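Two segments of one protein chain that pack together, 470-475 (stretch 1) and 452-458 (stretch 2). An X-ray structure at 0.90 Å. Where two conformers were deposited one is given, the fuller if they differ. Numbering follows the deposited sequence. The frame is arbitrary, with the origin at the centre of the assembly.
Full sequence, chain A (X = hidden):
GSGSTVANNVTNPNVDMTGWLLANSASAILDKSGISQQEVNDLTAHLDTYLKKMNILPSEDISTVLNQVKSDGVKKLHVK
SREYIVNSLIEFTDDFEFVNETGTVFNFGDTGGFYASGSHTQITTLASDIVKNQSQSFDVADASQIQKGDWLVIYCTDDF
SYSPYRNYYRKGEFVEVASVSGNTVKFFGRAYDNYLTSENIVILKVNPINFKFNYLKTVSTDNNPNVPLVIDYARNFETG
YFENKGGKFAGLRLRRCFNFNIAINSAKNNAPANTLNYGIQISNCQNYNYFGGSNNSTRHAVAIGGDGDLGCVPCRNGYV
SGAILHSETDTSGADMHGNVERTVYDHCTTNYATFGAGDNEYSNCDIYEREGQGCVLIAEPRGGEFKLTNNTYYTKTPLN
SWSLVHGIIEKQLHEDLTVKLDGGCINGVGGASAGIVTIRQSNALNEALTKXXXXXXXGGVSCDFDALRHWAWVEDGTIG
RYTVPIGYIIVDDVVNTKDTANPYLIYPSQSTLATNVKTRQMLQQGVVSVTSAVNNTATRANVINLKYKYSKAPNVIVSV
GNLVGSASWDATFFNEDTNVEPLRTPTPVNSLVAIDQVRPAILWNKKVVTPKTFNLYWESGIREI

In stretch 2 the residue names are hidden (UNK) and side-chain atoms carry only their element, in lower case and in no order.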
# COMPACT_ATOMS: atom_id res chain seq x y z
N HIS A 470 9.53 -10.65 -25.93
CA HIS A 470 10.47 -9.88 -25.12
C HIS A 470 9.83 -9.37 -23.85
O HIS A 470 8.64 -9.04 -23.82
CB HIS A 470 11.10 -8.72 -25.89
CG HIS A 470 10.18 -7.59 -26.25
ND1 HIS A 470 9.59 -7.49 -27.48
CD2 HIS A 470 9.80 -6.52 -25.51
CE1 HIS A 470 8.85 -6.37 -27.43
NE2 HIS A 470 8.95 -5.77 -26.27
N TRP A 471 10.68 -9.21 -22.83
CA TRP A 471 10.32 -8.46 -21.63
C TRP A 471 10.49 -6.96 -21.84
O TRP A 471 9.58 -6.20 -21.49
CB TRP A 471 11.12 -8.97 -20.41
CG TRP A 471 10.56 -10.26 -19.86
CD1 TRP A 471 10.90 -11.53 -20.20
CD2 TRP A 471 9.53 -10.35 -18.89
NE1 TRP A 471 10.14 -12.43 -19.47
CE2 TRP A 471 9.29 -11.73 -18.65
CE3 TRP A 471 8.79 -9.40 -18.16
CZ2 TRP A 471 8.34 -12.18 -17.74
CZ3 TRP A 471 7.85 -9.86 -17.24
CH2 TRP A 471 7.63 -11.23 -17.03
N ALA A 472 11.63 -6.50 -22.35
CA ALA A 472 11.88 -5.08 -22.55
C ALA A 472 12.44 -4.79 -23.94
O ALA A 472 13.34 -5.49 -24.40
CB ALA A 472 12.88 -4.55 -21.51
N TRP A 473 11.95 -3.71 -24.55
CA TRP A 473 12.50 -3.22 -25.82
C TRP A 473 12.28 -1.72 -25.89
O TRP A 473 11.20 -1.24 -25.52
CB TRP A 473 11.84 -3.90 -27.00
CG TRP A 473 12.49 -3.60 -28.32
CD1 TRP A 473 13.82 -3.51 -28.61
CD2 TRP A 473 11.80 -3.38 -29.57
NE1 TRP A 473 14.01 -3.25 -29.94
CE2 TRP A 473 12.79 -3.16 -30.56
CE3 TRP A 473 10.45 -3.34 -29.94
CZ2 TRP A 473 12.45 -2.93 -31.90
CZ3 TRP A 473 10.12 -3.11 -31.26
CH2 TRP A 473 11.12 -2.89 -32.22
N VAL A 474 13.29 -0.99 -26.36
CA VAL A 474 13.24 0.46 -26.58
C VAL A 474 13.89 0.70 -27.94
O VAL A 474 15.02 0.26 -28.15
CB VAL A 474 14.00 1.22 -25.48
CG1 VAL A 474 13.99 2.71 -25.77
CG2 VAL A 474 13.43 0.92 -24.10
N GLU A 475 13.22 1.42 -28.86
CA GLU A 475 13.79 1.60 -30.18
C GLU A 475 13.09 2.76 -30.92
O GLU A 475 11.91 3.05 -30.68
CB GLU A 475 13.71 0.30 -30.99
CG GLU A 475 14.53 0.30 -32.31
CD GLU A 475 15.94 0.74 -32.09
OE1 GLU A 475 16.79 -0.11 -31.73
OE2 GLU A 475 16.22 1.96 -32.22
N UNK A 452 16.94 10.43 -21.98
CA UNK A 452 17.10 8.99 -21.95
C UNK A 452 15.85 8.25 -21.49
O UNK A 452 15.01 8.79 -20.79
c UNK A 452 20.70 8.63 -20.45
c UNK A 452 20.60 8.68 -18.94
n UNK A 452 20.73 10.06 -18.37
c UNK A 452 18.21 8.53 -20.99
c UNK A 452 19.58 9.15 -21.32
N UNK A 453 15.82 6.97 -21.90
CA UNK A 453 14.84 6.03 -21.45
C UNK A 453 15.53 4.93 -20.63
O UNK A 453 16.58 4.42 -21.03
c UNK A 453 14.09 5.42 -22.66
c UNK A 453 13.14 4.31 -22.22
c UNK A 453 13.39 6.50 -23.45
N UNK A 454 14.90 4.55 -19.52
CA UNK A 454 15.33 3.44 -18.71
C UNK A 454 14.14 2.50 -18.49
O UNK A 454 13.00 2.95 -18.42
n UNK A 454 16.48 6.12 -16.85
o UNK A 454 17.91 4.88 -18.04
c UNK A 454 15.84 3.88 -17.34
c UNK A 454 16.83 5.01 -17.44
N UNK A 455 14.42 1.19 -18.33
CA UNK A 455 13.38 0.23 -18.02
C UNK A 455 13.91 -0.69 -16.94
O UNK A 455 15.06 -1.14 -17.01
c UNK A 455 12.41 0.32 -20.36
c UNK A 455 12.96 -0.60 -19.28
c UNK A 455 11.95 -1.67 -18.91
N UNK A 456 13.09 -0.95 -15.91
CA UNK A 456 13.49 -1.74 -14.74
C UNK A 456 12.36 -2.70 -14.45
O UNK A 456 11.28 -2.26 -14.01
n UNK A 456 14.94 -0.56 -11.41
n UNK A 456 15.34 -2.62 -10.81
c UNK A 456 13.79 -0.77 -13.59
c UNK A 456 15.47 -1.34 -10.48
c UNK A 456 14.43 -1.38 -12.37
c UNK A 456 14.70 -2.65 -12.03
N UNK A 457 12.56 -3.98 -14.72
CA UNK A 457 11.57 -5.03 -14.54
C UNK A 457 12.15 -6.04 -13.54
O UNK A 457 13.22 -6.59 -13.76
c UNK A 457 10.43 -5.38 -18.27
c UNK A 457 11.19 -5.74 -15.86
c UNK A 457 10.76 -4.76 -16.93
c UNK A 457 10.13 -6.77 -15.58
N UNK A 458 11.45 -6.21 -12.41
CA UNK A 458 12.04 -6.88 -11.27
C UNK A 458 10.94 -7.40 -10.35
O UNK A 458 9.75 -7.36 -10.69
c UNK A 458 13.01 -5.89 -10.57
o UNK A 458 13.83 -6.61 -9.65
c UNK A 458 12.31 -4.74 -9.88

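Position 452 carries four carbons in a row ending in a nitrogen. The chain does not fork, and it is out of reach of stretch 1. A linear four-carbon chain with a terminal nitrogen is lysine, Lys 452. Its NZ is hydrogen-bonded elsewhere in the structure.

Position 453 has three side-chain carbons, the first carrying the other two. The CA-to-CB bond points toward stretch 1, and one branch carbon lies near Val 474. Three carbons, forked at CB with two single-carbon arms, are valine, Val 453. Its CG1 is 3.9 Å from CG2 of Val 474.

Position 454 has two carbons, the second carrying one oxygen and one nitrogen. CA-to-CB points away from stretch 1, and nothing there is touched. This short amide is asparagine, Asn 454. Both OD1 and ND2 find hydrogen bonds elsewhere.

Position 455 repeats the pattern of three carbons forked at CB, with CA-to-CB again toward stretch 1. It touches Ala 472 and Val 474. It is valine, Val 455. CG1 lies 4.0 Å from CB of Ala 472, and CG2 lies 3.9 Å from CG2 of Val 474.

Position 456 has one carbon followed by a five-membered ring of three carbons and two nitrogens. Its CA-to-CB bond points away from stretch 1, and the side chain makes no contact there. The ring is imidazole, so the residue is histidine, His 456.

Position 457 has four carbons, forked at the first, with one arm two carbons long. Its CA-to-CB bond points toward stretch 1, and the side chain touches Trp 471 and Ala 472. This is isoleucine, Ile 457. The end of the long arm, CD1, is 3.4 Å from the backbone O of Trp 471 and 4.1 Å from CB of Ala 472. The short arm, CG2, is 3.9 Å from CE3 of Trp 471 and meets the ring obliquely.

Position 458 has one carbon carrying an oxygen and another carbon. It is out of reach of stretch 1. This is threonine, Thr 458, and its OG1 is hydrogen-bonded elsewhere.

The contact is apolar packing between two strands that run nearly antiparallel, at 174°. No hydrogen bond crosses, so side chains alone bridge the gap between the backbones, apart from the approach of Ile 457 to a carbonyl. Alternation turns the CA-to-CB bonds of Val 453, Val 455 and Ile 457 toward stretch 1 and those of Asn 454 and His 456 away. Val 474, Ala 472 and Trp 471 answer from stretch 1, and the CA-to-CB bond of Trp 473, between Val 474 and Ala 472, points away. Together the two stretches bury 261 Å².

Stretch 2 (452-458) KVNVHIT
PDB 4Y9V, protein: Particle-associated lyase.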